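Long-range contacts in glideosome-associated protein 50 (Plasmodium falciparum 3D7, PDB 3TGH), which helps form the glideosome complex of parasite gliding and host cell invasion, probably as its anchor in the inner membrane complex, on a purple acid phosphatase fold: residues Lys1-Arg5 with Thr132-Ser137; Phe76-Leu80 with Met123-Tyr128; Lys187-Ile193 with Lys309-Lys314; Leu218-Lys222 with Asp242-His247; Leu268-Asp273 with Ile299-Lys303. One frame throughout, in Å; residues are numbered along the deposited sequence.

Contact 1 of 5, residues Lys1-Arg5 with Thr132-Ser137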
# COMPACT_ATOMS: atom_id res chain seq x y z
N LYS A 1 2.06 -1.93 -23.97
CA LYS A 1 1.10 -2.79 -23.22
C LYS A 1 -0.09 -1.98 -22.70
O LYS A 1 0.08 -0.84 -22.26
CB LYS A 1 1.82 -3.52 -22.07
CG LYS A 1 2.80 -2.68 -21.28
CD LYS A 1 3.69 -3.56 -20.40
CE LYS A 1 4.74 -2.75 -19.65
NZ LYS A 1 5.65 -3.63 -18.86
N CYS A 2 -1.28 -2.58 -22.76
CA CYS A 2 -2.54 -1.88 -22.48
C CYS A 2 -3.02 -2.03 -21.02
O CYS A 2 -4.21 -1.86 -20.74
CB CYS A 2 -3.63 -2.37 -23.43
SG CYS A 2 -3.31 -2.03 -25.19
N GLN A 3 -2.10 -2.35 -20.11
CA GLN A 3 -2.44 -2.51 -18.69
C GLN A 3 -1.35 -1.93 -17.79
O GLN A 3 -0.22 -1.68 -18.24
CB GLN A 3 -2.63 -3.99 -18.35
CG GLN A 3 -3.79 -4.66 -19.07
CD GLN A 3 -3.98 -6.12 -18.68
OE1 GLN A 3 -3.18 -6.69 -17.94
NE2 GLN A 3 -5.05 -6.73 -19.18
N LEU A 4 -1.70 -1.71 -16.53
CA LEU A 4 -0.74 -1.37 -15.48
C LEU A 4 -0.85 -2.47 -14.43
O LEU A 4 -1.93 -2.75 -13.93
CB LEU A 4 -1.05 -0.00 -14.87
CG LEU A 4 -0.06 0.57 -13.86
CD1 LEU A 4 -0.45 1.99 -13.46
CD2 LEU A 4 0.05 -0.29 -12.62
N ARG A 5 0.29 -3.08 -14.10
CA ARG A 5 0.32 -4.20 -13.17
C ARG A 5 1.29 -3.97 -12.04
O ARG A 5 2.47 -3.64 -12.26
CB ARG A 5 0.70 -5.48 -13.91
CG ARG A 5 -0.35 -5.88 -14.93
CD ARG A 5 -0.03 -7.22 -15.53
NE ARG A 5 -1.11 -7.70 -16.39
CZ ARG A 5 -1.12 -8.89 -16.99
NH1 ARG A 5 -0.10 -9.74 -16.85
NH2 ARG A 5 -2.16 -9.23 -17.75
N THR A 132 0.38 8.29 -12.06
CA THR A 132 0.91 7.71 -13.28
C THR A 132 -0.21 7.53 -14.31
O THR A 132 -1.36 7.91 -14.07
CB THR A 132 1.64 6.38 -12.99
OG1 THR A 132 2.35 5.96 -14.16
CG2 THR A 132 0.67 5.29 -12.52
N HIS A 133 0.14 6.98 -15.47
CA HIS A 133 -0.81 6.79 -16.55
C HIS A 133 -0.35 5.68 -17.47
O HIS A 133 0.83 5.32 -17.49
CB HIS A 133 -0.98 8.08 -17.34
CG HIS A 133 0.29 8.56 -17.97
ND1 HIS A 133 0.60 8.34 -19.30
CD2 HIS A 133 1.35 9.23 -17.45
CE1 HIS A 133 1.78 8.86 -19.57
NE2 HIS A 133 2.26 9.40 -18.47
N PHE A 134 -1.29 5.13 -18.24
CA PHE A 134 -0.98 4.14 -19.26
C PHE A 134 -1.96 4.24 -20.43
O PHE A 134 -3.05 4.79 -20.27
CB PHE A 134 -0.96 2.72 -18.67
CG PHE A 134 -2.29 2.27 -18.10
CD1 PHE A 134 -3.14 1.46 -18.84
CD2 PHE A 134 -2.68 2.64 -16.82
CE1 PHE A 134 -4.36 1.03 -18.31
CE2 PHE A 134 -3.90 2.22 -16.28
CZ PHE A 134 -4.73 1.41 -17.03
N THR A 135 -1.55 3.72 -21.58
CA THR A 135 -2.35 3.81 -22.81
C THR A 135 -3.22 2.56 -22.99
O THR A 135 -2.79 1.46 -22.68
CB THR A 135 -1.44 3.97 -24.05
OG1 THR A 135 -0.51 5.04 -23.84
CG2 THR A 135 -2.28 4.28 -25.29
N VAL A 136 -4.44 2.75 -23.50
CA VAL A 136 -5.35 1.65 -23.81
C VAL A 136 -5.92 1.80 -25.22
O VAL A 136 -5.81 2.87 -25.83
CB VAL A 136 -6.51 1.55 -22.80
CG1 VAL A 136 -5.98 1.20 -21.42
CG2 VAL A 136 -7.30 2.85 -22.77
N SER A 137 -6.54 0.73 -25.73
CA SER A 137 -7.14 0.72 -27.07
C SER A 137 -8.65 0.92 -27.03
O SER A 137 -9.23 1.17 -25.96
CB SER A 137 -6.83 -0.60 -27.78
OG SER A 137 -5.43 -0.81 -27.89
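The Phe134 ring turns one face to the N-terminal strand, and the backbone from Gln3 to Leu4 runs across that face. Leu4 CB sits over it, 4.1 Å from the centroid of the Phe134 ring and 28° off the normal, a CH-pi contact, while Leu4 N lies above the ring's centre. Cys2 O approaches Phe134 CE1 obliquely. The ring is placed by its first torsion, with CG between the backbone N and carbonyl carbon (chi1 62°). Leu4 and Phe134 cross at about a right angle. Leu4 meets Thr132 tip to tip, CD1 to CG2 at 3.6 Å, the threonine turning this methyl rather than OG1 to Leu4. Toward the N terminus the backbones draw close, Cys2 CA to Val136 CA 4.7 Å, and Cys2 CA makes a CA-H...O contact of 3.4 Å to Thr135 O. Leu4 and Phe134 both pack on Leu281, at the junction of the two central sheets of this metallophosphoesterase fold, where 4-8 and 128-136 belong to different sheets. No hydrogen bond spans the two segments. Apolar side chains suit the buried part, and cohesion comes from dispersion and weak C-H contacts, with the thiol of Cys2 and the hydroxyl of Ser137 at the exposed end.

Contact 2 of 5, residues Phe76-Leu80 with Met123-Tyr128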
# COMPACT_ATOMS: atom_id res chain seq x y z
N PHE A 76 9.63 0.09 -5.07
CA PHE A 76 9.00 -0.53 -3.91
C PHE A 76 8.46 0.63 -3.06
O PHE A 76 9.18 1.21 -2.24
CB PHE A 76 10.06 -1.34 -3.15
CG PHE A 76 9.51 -2.17 -2.02
CD1 PHE A 76 9.09 -3.48 -2.24
CD2 PHE A 76 9.48 -1.67 -0.73
CE1 PHE A 76 8.61 -4.25 -1.19
CE2 PHE A 76 8.99 -2.45 0.33
CZ PHE A 76 8.56 -3.73 0.09
N PHE A 77 7.20 1.00 -3.32
CA PHE A 77 6.56 2.15 -2.69
C PHE A 77 6.03 1.65 -1.36
O PHE A 77 5.11 0.82 -1.33
CB PHE A 77 5.38 2.67 -3.51
CG PHE A 77 5.75 3.25 -4.85
CD1 PHE A 77 6.33 4.50 -4.94
CD2 PHE A 77 5.47 2.55 -6.01
CE1 PHE A 77 6.67 5.03 -6.18
CE2 PHE A 77 5.81 3.08 -7.25
CZ PHE A 77 6.40 4.32 -7.33
N THR A 78 6.59 2.15 -0.27
CA THR A 78 6.20 1.66 1.03
C THR A 78 5.74 2.75 1.98
O THR A 78 5.86 3.94 1.71
CB THR A 78 7.32 0.80 1.65
OG1 THR A 78 6.79 0.12 2.79
CG2 THR A 78 8.51 1.65 2.07
N VAL A 79 5.11 2.31 3.07
CA VAL A 79 4.72 3.16 4.18
C VAL A 79 5.11 2.45 5.47
O VAL A 79 5.42 1.26 5.46
CB VAL A 79 3.19 3.40 4.23
CG1 VAL A 79 2.73 4.21 3.03
CG2 VAL A 79 2.44 2.07 4.30
N LEU A 80 5.07 3.20 6.56
CA LEU A 80 5.32 2.63 7.87
C LEU A 80 4.03 2.12 8.49
O LEU A 80 2.94 2.68 8.29
CB LEU A 80 5.92 3.69 8.80
CG LEU A 80 7.45 3.72 8.91
CD1 LEU A 80 8.21 3.27 7.68
CD2 LEU A 80 7.92 5.05 9.43
N MET A 123 10.22 5.90 -0.17
CA MET A 123 9.34 6.44 0.87
C MET A 123 9.82 7.88 1.14
O MET A 123 10.57 8.13 2.09
CB MET A 123 9.37 5.59 2.14
CG MET A 123 8.23 5.94 3.07
SD MET A 123 8.16 4.94 4.57
CE MET A 123 9.44 5.77 5.53
N PRO A 124 9.41 8.83 0.28
CA PRO A 124 9.93 10.21 0.37
C PRO A 124 9.44 10.99 1.60
O PRO A 124 10.07 11.98 2.00
CB PRO A 124 9.44 10.85 -0.93
CG PRO A 124 8.25 10.06 -1.32
CD PRO A 124 8.48 8.66 -0.84
N ASN A 125 8.34 10.52 2.18
CA ASN A 125 7.78 11.04 3.42
C ASN A 125 6.88 9.94 3.98
O ASN A 125 6.61 8.95 3.30
CB ASN A 125 6.99 12.33 3.17
CG ASN A 125 6.54 13.01 4.46
OD1 ASN A 125 7.27 13.04 5.44
ND2 ASN A 125 5.31 13.52 4.46
N TYR A 126 6.43 10.12 5.22
CA TYR A 126 5.56 9.14 5.87
C TYR A 126 4.21 9.01 5.14
O TYR A 126 3.58 7.96 5.20
CB TYR A 126 5.37 9.49 7.34
CG TYR A 126 6.68 9.53 8.11
CD1 TYR A 126 7.40 8.36 8.34
CD2 TYR A 126 7.23 10.74 8.53
CE1 TYR A 126 8.62 8.39 9.01
CE2 TYR A 126 8.46 10.77 9.20
CZ TYR A 126 9.14 9.59 9.44
OH TYR A 126 10.35 9.59 10.10
N TRP A 127 3.80 10.08 4.46
CA TRP A 127 2.66 10.08 3.56
C TRP A 127 3.07 10.80 2.27
O TRP A 127 3.86 11.76 2.31
CB TRP A 127 1.43 10.75 4.19
CG TRP A 127 1.61 12.22 4.49
CD1 TRP A 127 1.22 13.26 3.72
CD2 TRP A 127 2.23 12.77 5.64
NE1 TRP A 127 1.56 14.45 4.33
CE2 TRP A 127 2.19 14.17 5.51
CE3 TRP A 127 2.82 12.22 6.79
CZ2 TRP A 127 2.73 15.03 6.47
CZ3 TRP A 127 3.36 13.07 7.74
CH2 TRP A 127 3.31 14.46 7.58
N TYR A 128 2.53 10.35 1.15
CA TYR A 128 2.91 10.89 -0.17
C TYR A 128 1.97 10.36 -1.26
O TYR A 128 0.97 9.70 -0.96
CB TYR A 128 4.40 10.57 -0.49
CG TYR A 128 4.73 9.09 -0.60
CD1 TYR A 128 4.97 8.32 0.53
CD2 TYR A 128 4.84 8.47 -1.85
CE1 TYR A 128 5.26 6.98 0.44
CE2 TYR A 128 5.16 7.12 -1.96
CZ TYR A 128 5.35 6.37 -0.80
OH TYR A 128 5.67 5.04 -0.89
O HOH W 1 4.59 5.98 6.62
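Tyr128 and Phe77 cross at about a right angle, each presenting an edge: the hydroxyl of Tyr128 comes in near the plane of the Phe77 ring, and Phe77 CD1 lies near the plane of the tyrosine ring, 4.1 Å from Tyr128 CE2. With CG between the backbone N and carbonyl carbon (chi1 63°), the Tyr128 ring is thrown across to strand 75-78, where OH donates a 2.8 Å hydrogen bond to Thr78 O. The donor is tilted 27° from that carbonyl's plane, although the oxygen itself lies at the ring's edge. Met123 lies at a slant across Thr78, its CG 3.4 Å from Thr78 O, and bends at its last torsion (chi3 79°) to meet Leu80 nearly at right angles, CE to CD1 3.5 Å. The other branch of Leu80, CD2, meets the edge of the Tyr126 ring, 3.4 Å from CE1. The side chain of Thr78 instead bonds Asn44. Val79 lies about 10 Å, side chain to side chain, from the metal-binding His233. All the touching residues are buried; in this setting Tyr128 OH serves Thr78 O, and a water serves both Leu80 N, from which it accepts, and Tyr126 O, to which it donates. Flexible methionine and branched leucine fill the apolar surroundings.

Contact 3 of 5, residues Lys187-Ile193 with Lys309-Lys314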
# COMPACT_ATOMS: atom_id res chain seq x y z
N LYS A 187 -9.71 13.21 -7.72
CA LYS A 187 -11.10 13.31 -8.20
C LYS A 187 -11.21 13.95 -9.58
O LYS A 187 -12.09 13.60 -10.37
CB LYS A 187 -11.94 14.17 -7.24
CG LYS A 187 -12.42 13.44 -6.02
CD LYS A 187 -12.90 14.40 -4.94
CE LYS A 187 -14.23 15.02 -5.29
NZ LYS A 187 -14.73 15.87 -4.16
N LYS A 188 -10.33 14.91 -9.85
CA LYS A 188 -10.39 15.68 -11.08
C LYS A 188 -9.58 15.06 -12.23
O LYS A 188 -9.88 15.33 -13.39
CB LYS A 188 -9.88 17.10 -10.81
CG LYS A 188 -10.72 17.91 -9.83
CD LYS A 188 -12.03 18.37 -10.46
CE LYS A 188 -12.57 19.62 -9.78
NZ LYS A 188 -13.77 20.15 -10.48
N ILE A 189 -8.57 14.25 -11.92
CA ILE A 189 -7.65 13.78 -12.98
C ILE A 189 -7.37 12.28 -13.05
O ILE A 189 -6.73 11.83 -14.00
CB ILE A 189 -6.30 14.55 -12.94
CG1 ILE A 189 -5.48 14.19 -11.70
CG2 ILE A 189 -6.55 16.07 -13.01
CD1 ILE A 189 -4.13 14.90 -11.64
N ALA A 190 -7.85 11.50 -12.09
CA ALA A 190 -7.53 10.07 -12.04
C ALA A 190 -8.74 9.17 -12.33
O ALA A 190 -9.80 9.31 -11.72
CB ALA A 190 -6.93 9.72 -10.69
N ASP A 191 -8.55 8.23 -13.25
CA ASP A 191 -9.57 7.24 -13.58
C ASP A 191 -9.61 6.13 -12.53
O ASP A 191 -10.66 5.49 -12.31
CB ASP A 191 -9.30 6.65 -14.96
CG ASP A 191 -9.22 7.73 -16.03
OD1 ASP A 191 -10.28 8.22 -16.48
OD2 ASP A 191 -8.08 8.11 -16.40
N PHE A 192 -8.46 5.91 -11.89
CA PHE A 192 -8.31 4.96 -10.80
C PHE A 192 -7.66 5.65 -9.61
O PHE A 192 -6.69 6.39 -9.77
CB PHE A 192 -7.41 3.79 -11.22
CG PHE A 192 -7.93 2.99 -12.38
CD1 PHE A 192 -7.40 3.16 -13.65
CD2 PHE A 192 -8.93 2.05 -12.19
CE1 PHE A 192 -7.87 2.40 -14.72
CE2 PHE A 192 -9.40 1.29 -13.26
CZ PHE A 192 -8.87 1.47 -14.52
N ILE A 193 -8.17 5.39 -8.40
CA ILE A 193 -7.55 5.92 -7.18
C ILE A 193 -7.38 4.76 -6.20
O ILE A 193 -8.34 4.07 -5.86
CB ILE A 193 -8.39 7.03 -6.52
CG1 ILE A 193 -8.72 8.14 -7.53
CG2 ILE A 193 -7.64 7.64 -5.34
CD1 ILE A 193 -9.72 9.15 -7.01
N LYS A 309 -17.04 8.46 -14.09
CA LYS A 309 -16.97 9.66 -13.25
C LYS A 309 -17.48 10.89 -13.98
O LYS A 309 -17.23 11.05 -15.18
CB LYS A 309 -15.53 9.89 -12.80
CG LYS A 309 -14.94 8.72 -12.03
CD LYS A 309 -13.56 9.07 -11.49
CE LYS A 309 -12.99 7.94 -10.66
NZ LYS A 309 -11.73 8.33 -10.01
N LYS A 310 -18.20 11.76 -13.26
CA LYS A 310 -18.66 13.05 -13.79
C LYS A 310 -17.83 14.22 -13.23
O LYS A 310 -18.04 15.37 -13.61
CB LYS A 310 -20.15 13.27 -13.46
CG LYS A 310 -21.09 12.52 -14.39
CD LYS A 310 -22.54 12.56 -13.90
CE LYS A 310 -22.78 11.53 -12.79
NZ LYS A 310 -24.23 11.40 -12.46
N THR A 311 -16.89 13.90 -12.35
CA THR A 311 -16.06 14.90 -11.70
C THR A 311 -14.76 15.21 -12.46
O THR A 311 -14.08 16.18 -12.14
CB THR A 311 -15.69 14.45 -10.26
OG1 THR A 311 -15.02 15.51 -9.58
CG2 THR A 311 -14.80 13.22 -10.28
N LEU A 312 -14.42 14.40 -13.47
CA LEU A 312 -13.13 14.54 -14.15
C LEU A 312 -13.02 15.83 -14.97
O LEU A 312 -13.99 16.29 -15.58
CB LEU A 312 -12.84 13.34 -15.06
CG LEU A 312 -12.58 11.99 -14.39
CD1 LEU A 312 -12.42 10.92 -15.47
CD2 LEU A 312 -11.34 12.02 -13.48
N ASP A 313 -11.82 16.40 -14.96
CA ASP A 313 -11.54 17.65 -15.66
C ASP A 313 -10.12 17.54 -16.22
O ASP A 313 -9.25 18.36 -15.93
CB ASP A 313 -11.68 18.82 -14.69
CG ASP A 313 -11.48 20.17 -15.35
OD1 ASP A 313 -10.93 21.08 -14.69
OD2 ASP A 313 -11.88 20.33 -16.52
N LYS A 314 -9.90 16.50 -17.02
CA LYS A 314 -8.55 16.17 -17.51
C LYS A 314 -7.97 17.22 -18.47
O LYS A 314 -6.76 17.30 -18.61
CB LYS A 314 -8.55 14.81 -18.20
CG LYS A 314 -8.52 13.62 -17.25
CD LYS A 314 -8.52 12.33 -18.05
CE LYS A 314 -7.96 11.16 -17.26
NZ LYS A 314 -7.68 10.02 -18.17
O HOH W 2 -10.82 9.31 -18.77
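Helix 169-189 ends here and turns through Ala190 and Asp191 into strand 192-196, an alpha-to-beta connection of the phosphoesterase fold, and the loop 309-314 ahead of helix 317-321 wraps round the turn. Asp313 N donates to Lys188 O at 2.7 Å, nearly straight (172°). Lys309 reaches in with its chain extended beyond CG, and NZ bonds Ala190 O at 2.8 Å, tilted from that carbonyl's plane; the ammonium also lies 3.7 Å from Ile193 CD1. From the other end of the loop Lys314, likewise extended, crosses Asp191 at about a right angle and forms a salt bridge, NZ to OD2 2.6 Å, on the syn lone pair. A water donates to Asp191 OD1, and Ala151 N gives OD2 a second partner. Between the two lysines, Leu312 spreads its methyls, CD2 against Ala190 O and CD1 against Asp191 OD1, both at 3.6 Å. Long lysines suit a loop that must reach into the turn, one to a carbonyl and one to a carboxylate, while Asp313 N meets the helix-end carbonyl of Lys188. Their charges would probably interact favourably with the partial negative charge of the helix C-terminus, and the bridge should help keep buried Asp191 ionised.

Contact 4 of 5, residues Leu218-Lys222 with Asp242-His247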
# COMPACT_ATOMS: atom_id res chain seq x y z
N LEU A 218 -12.84 7.13 6.02
CA LEU A 218 -13.76 6.55 5.03
C LEU A 218 -14.61 7.57 4.26
O LEU A 218 -14.76 7.44 3.04
CB LEU A 218 -14.64 5.46 5.64
CG LEU A 218 -15.55 4.70 4.67
CD1 LEU A 218 -14.76 4.04 3.55
CD2 LEU A 218 -16.39 3.67 5.43
N PRO A 219 -15.17 8.59 4.95
CA PRO A 219 -15.97 9.58 4.23
C PRO A 219 -15.19 10.33 3.14
O PRO A 219 -15.77 10.65 2.10
CB PRO A 219 -16.42 10.54 5.34
CG PRO A 219 -16.40 9.72 6.57
CD PRO A 219 -15.21 8.82 6.40
N LEU A 220 -13.91 10.60 3.38
CA LEU A 220 -13.04 11.21 2.36
C LEU A 220 -12.82 10.29 1.17
O LEU A 220 -12.78 10.74 0.02
CB LEU A 220 -11.68 11.59 2.95
CG LEU A 220 -11.65 12.59 4.12
CD1 LEU A 220 -10.23 12.78 4.59
CD2 LEU A 220 -12.29 13.92 3.76
N LEU A 221 -12.66 9.00 1.43
CA LEU A 221 -12.45 8.02 0.37
C LEU A 221 -13.70 7.87 -0.49
O LEU A 221 -13.62 7.81 -1.72
CB LEU A 221 -12.04 6.67 0.94
CG LEU A 221 -10.80 6.62 1.84
CD1 LEU A 221 -10.55 5.17 2.26
CD2 LEU A 221 -9.57 7.20 1.15
N LYS A 222 -14.87 7.83 0.16
CA LYS A 222 -16.14 7.70 -0.56
C LYS A 222 -16.44 8.96 -1.38
O LYS A 222 -16.88 8.86 -2.51
CB LYS A 222 -17.30 7.43 0.42
CG LYS A 222 -17.35 6.00 0.93
CD LYS A 222 -18.49 5.83 1.93
CE LYS A 222 -18.56 4.41 2.48
NZ LYS A 222 -19.45 4.33 3.67
N ASP A 242 -17.86 -2.71 -0.35
CA ASP A 242 -18.94 -1.89 0.17
C ASP A 242 -19.01 -0.58 -0.63
O ASP A 242 -18.03 0.17 -0.66
CB ASP A 242 -18.69 -1.60 1.65
CG ASP A 242 -19.61 -0.52 2.21
OD1 ASP A 242 -20.83 -0.78 2.32
OD2 ASP A 242 -19.11 0.57 2.54
N ASN A 243 -20.15 -0.33 -1.26
CA ASN A 243 -20.39 0.91 -2.01
C ASN A 243 -19.36 1.16 -3.13
O ASN A 243 -18.83 2.27 -3.25
CB ASN A 243 -20.45 2.12 -1.07
CG ASN A 243 -21.50 1.97 0.04
OD1 ASN A 243 -21.33 2.50 1.14
ND2 ASN A 243 -22.58 1.25 -0.25
N ASP A 244 -19.09 0.13 -3.92
CA ASP A 244 -18.14 0.19 -5.05
C ASP A 244 -16.70 0.56 -4.63
O ASP A 244 -15.92 1.04 -5.45
CB ASP A 244 -18.64 1.16 -6.14
CG ASP A 244 -20.01 0.76 -6.68
OD1 ASP A 244 -20.17 -0.39 -7.13
OD2 ASP A 244 -20.92 1.62 -6.67
N MET A 245 -16.36 0.32 -3.37
CA MET A 245 -14.99 0.43 -2.90
C MET A 245 -14.57 -0.92 -2.33
O MET A 245 -15.31 -1.52 -1.54
CB MET A 245 -14.84 1.50 -1.81
CG MET A 245 -13.39 1.78 -1.44
SD MET A 245 -13.15 2.97 -0.10
CE MET A 245 -14.33 4.25 -0.53
N ALA A 246 -13.40 -1.39 -2.74
CA ALA A 246 -12.84 -2.62 -2.22
C ALA A 246 -11.84 -2.30 -1.11
O ALA A 246 -10.93 -1.51 -1.29
CB ALA A 246 -12.18 -3.42 -3.32
N HIS A 247 -12.02 -2.95 0.04
CA HIS A 247 -11.06 -2.90 1.12
C HIS A 247 -10.27 -4.19 1.05
O HIS A 247 -10.82 -5.28 1.20
CB HIS A 247 -11.77 -2.77 2.46
CG HIS A 247 -12.60 -1.53 2.58
ND1 HIS A 247 -12.18 -0.42 3.28
CD2 HIS A 247 -13.82 -1.22 2.07
CE1 HIS A 247 -13.11 0.52 3.21
NE2 HIS A 247 -14.11 0.06 2.48
O HOH W 3 -19.09 1.71 4.83
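Met245 lays its terminal methyl against helix 218-223: CE is 3.6 Å from Leu221 CB, 3.8 Å from Lys222 CG and 4.1 Å from Leu218 CD1. The chain runs out straight, with CG anti to the backbone N (chi1 -172°), and bends at chi3 (-44°), which turns CE into the helix surface. It crosses Leu221 and Lys222 at about a right angle but runs antiparallel to Leu218. Leu218 CD1 also meets the edge of the His247 ring, 3.9 Å from CE1 and in its plane. Lys222, extended beyond CG, carries its ammonium to the hairpin whose type I' turn runs from Asp242 to Met245. There NZ stays 3.9 Å from Asp242 OD2, a long salt bridge. A water accepts from Lys222 NZ and donates to Asp242 OD2 at 2.6 Å, while OD1 of the same aspartate has a salt bridge to Lys266. Together the Met245 packing and the Lys222-Asp242 link join the helix to strand 245-250 and its hairpin turn. No direct hydrogen bond links the segments. Unbranched, pliable methionine reaches the helix surface between Leu218, Leu221 and Lys222, and the long ion pair, bridged by a water, probably adds only a modest attraction at the exposed side.

Contact 5 of 5, residues Leu268-Asp273 with Ile299-Lys303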
# COMPACT_ATOMS: atom_id res chain seq x y z
N LEU A 268 -15.96 -10.87 1.01
CA LEU A 268 -16.12 -11.74 -0.15
C LEU A 268 -15.12 -12.89 -0.13
O LEU A 268 -15.35 -13.93 -0.74
CB LEU A 268 -15.94 -10.93 -1.44
CG LEU A 268 -16.97 -9.82 -1.69
CD1 LEU A 268 -16.56 -9.02 -2.92
CD2 LEU A 268 -18.36 -10.40 -1.85
N PHE A 269 -14.02 -12.70 0.57
CA PHE A 269 -12.96 -13.69 0.63
C PHE A 269 -12.08 -13.40 1.83
O PHE A 269 -11.77 -12.23 2.12
CB PHE A 269 -12.12 -13.63 -0.65
CG PHE A 269 -10.74 -14.21 -0.51
CD1 PHE A 269 -10.54 -15.58 -0.49
CD2 PHE A 269 -9.63 -13.38 -0.41
CE1 PHE A 269 -9.27 -16.11 -0.36
CE2 PHE A 269 -8.35 -13.91 -0.28
CZ PHE A 269 -8.17 -15.28 -0.26
N PHE A 270 -11.68 -14.45 2.53
CA PHE A 270 -10.74 -14.34 3.63
C PHE A 270 -9.83 -15.56 3.64
O PHE A 270 -10.30 -16.69 3.48
CB PHE A 270 -11.47 -14.26 4.98
CG PHE A 270 -10.56 -14.11 6.16
CD1 PHE A 270 -10.37 -12.87 6.75
CD2 PHE A 270 -9.89 -15.22 6.69
CE1 PHE A 270 -9.53 -12.73 7.85
CE2 PHE A 270 -9.05 -15.08 7.77
CZ PHE A 270 -8.86 -13.83 8.36
N SER A 271 -8.53 -15.34 3.85
CA SER A 271 -7.58 -16.43 4.03
C SER A 271 -6.47 -16.04 4.99
O SER A 271 -5.95 -14.92 4.93
CB SER A 271 -6.96 -16.82 2.69
OG SER A 271 -6.02 -17.86 2.85
N SER A 272 -6.10 -16.96 5.87
CA SER A 272 -4.98 -16.75 6.78
C SER A 272 -3.65 -17.18 6.14
O SER A 272 -2.61 -17.06 6.77
CB SER A 272 -5.21 -17.52 8.09
OG SER A 272 -5.29 -18.91 7.86
N ASP A 273 -3.69 -17.66 4.89
CA ASP A 273 -2.48 -18.09 4.19
C ASP A 273 -1.46 -16.95 4.06
O ASP A 273 -1.83 -15.80 3.86
CB ASP A 273 -2.81 -18.58 2.77
CG ASP A 273 -3.48 -19.95 2.75
OD1 ASP A 273 -3.94 -20.42 3.81
OD2 ASP A 273 -3.53 -20.55 1.65
N ILE A 299 -5.85 -18.06 -5.17
CA ILE A 299 -6.98 -18.63 -4.43
C ILE A 299 -8.23 -17.75 -4.45
O ILE A 299 -9.30 -18.19 -4.01
CB ILE A 299 -6.59 -19.02 -2.99
CG1 ILE A 299 -6.03 -17.84 -2.20
CG2 ILE A 299 -5.58 -20.17 -3.02
CD1 ILE A 299 -5.91 -18.12 -0.70
N TYR A 300 -8.10 -16.53 -4.96
CA TYR A 300 -9.26 -15.68 -5.18
C TYR A 300 -8.94 -14.59 -6.20
O TYR A 300 -7.86 -14.01 -6.18
CB TYR A 300 -9.73 -15.03 -3.88
CG TYR A 300 -11.10 -14.37 -4.01
CD1 TYR A 300 -12.26 -15.14 -4.07
CD2 TYR A 300 -11.23 -12.99 -4.09
CE1 TYR A 300 -13.51 -14.55 -4.21
CE2 TYR A 300 -12.47 -12.39 -4.22
CZ TYR A 300 -13.60 -13.17 -4.28
OH TYR A 300 -14.83 -12.56 -4.41
N THR A 301 -9.91 -14.32 -7.07
CA THR A 301 -9.80 -13.23 -8.04
C THR A 301 -10.97 -12.27 -7.85
O THR A 301 -12.13 -12.67 -7.98
CB THR A 301 -9.77 -13.76 -9.47
OG1 THR A 301 -8.70 -14.69 -9.60
CG2 THR A 301 -9.57 -12.62 -10.46
N HIS A 302 -10.65 -11.03 -7.51
CA HIS A 302 -11.66 -9.99 -7.32
C HIS A 302 -11.62 -9.03 -8.50
O HIS A 302 -10.55 -8.59 -8.91
CB HIS A 302 -11.40 -9.22 -6.02
CG HIS A 302 -12.39 -8.12 -5.78
ND1 HIS A 302 -12.10 -6.80 -6.02
CD2 HIS A 302 -13.67 -8.16 -5.36
CE1 HIS A 302 -13.16 -6.06 -5.74
NE2 HIS A 302 -14.13 -6.86 -5.33
N LYS A 303 -12.79 -8.70 -9.03
CA LYS A 303 -12.90 -7.78 -10.16
C LYS A 303 -13.77 -6.59 -9.78
O LYS A 303 -14.90 -6.75 -9.30
CB LYS A 303 -13.47 -8.49 -11.38
CG LYS A 303 -12.59 -9.64 -11.88
CD LYS A 303 -13.19 -10.38 -13.06
CE LYS A 303 -12.24 -11.47 -13.56
NZ LYS A 303 -12.88 -12.36 -14.57
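Phe269 and Tyr300 form the tight centre of the contact. Their planes are parallel within 2° but offset so far, centroids 4.8 Å from each other, that the rings hardly cover each other and each instead lies over the other's CB. Phe269 CB stands 3.5 Å from the Tyr300 centroid, and Tyr300 CB an equal 3.5 Å from the Phe269 centroid, two reciprocal CH-pi contacts over the faces. Both side chains have CG anti to N (chi1 158° and -168°), pointing from facing sheets in opposite directions. At the ring edge Ile299 CD1 meets Phe269 CZ at 3.7 Å and reaches on to Ser271 OG. The looser flank is Leu268, on the surface, where CB lies 3.6 Å from Tyr300 OH and CD1 meets the edge of the His302 ring, whose NE2 bonds Glu241. A classic beta bulge sets Leu268 and Phe269 both opposite Val239. With no hydrogen bond between the two segments, 268-273 and 299-303 are held by dispersion and CH-pi contact, for which flat aromatic rings suit two facing sheets.

Overall arrangement
From the N terminus, strand 4-8 begins at contact 1, which closes a loop of some 130 residues when the chain returns at 132-137; contact 2 opens and closes within it, tying strand 75-78 to the loop before strand 128-136. Contact 3 opens at 187-193 and closes at 309-314, enclosing contacts 4 and 5, which follow in series. Contacts 1 and 5 bridge the two sheets, contact 1 from a central strand of one to the outermost 128-136 of the other, contact 5 between outermost strands 267-271 and 297-305. Contacts 3 and 4 fasten helices and loops to the second sheet. Contacts 1 and 3 touch through Phe134 and Phe192, contacts 4 and 5 through Ala246 and His302.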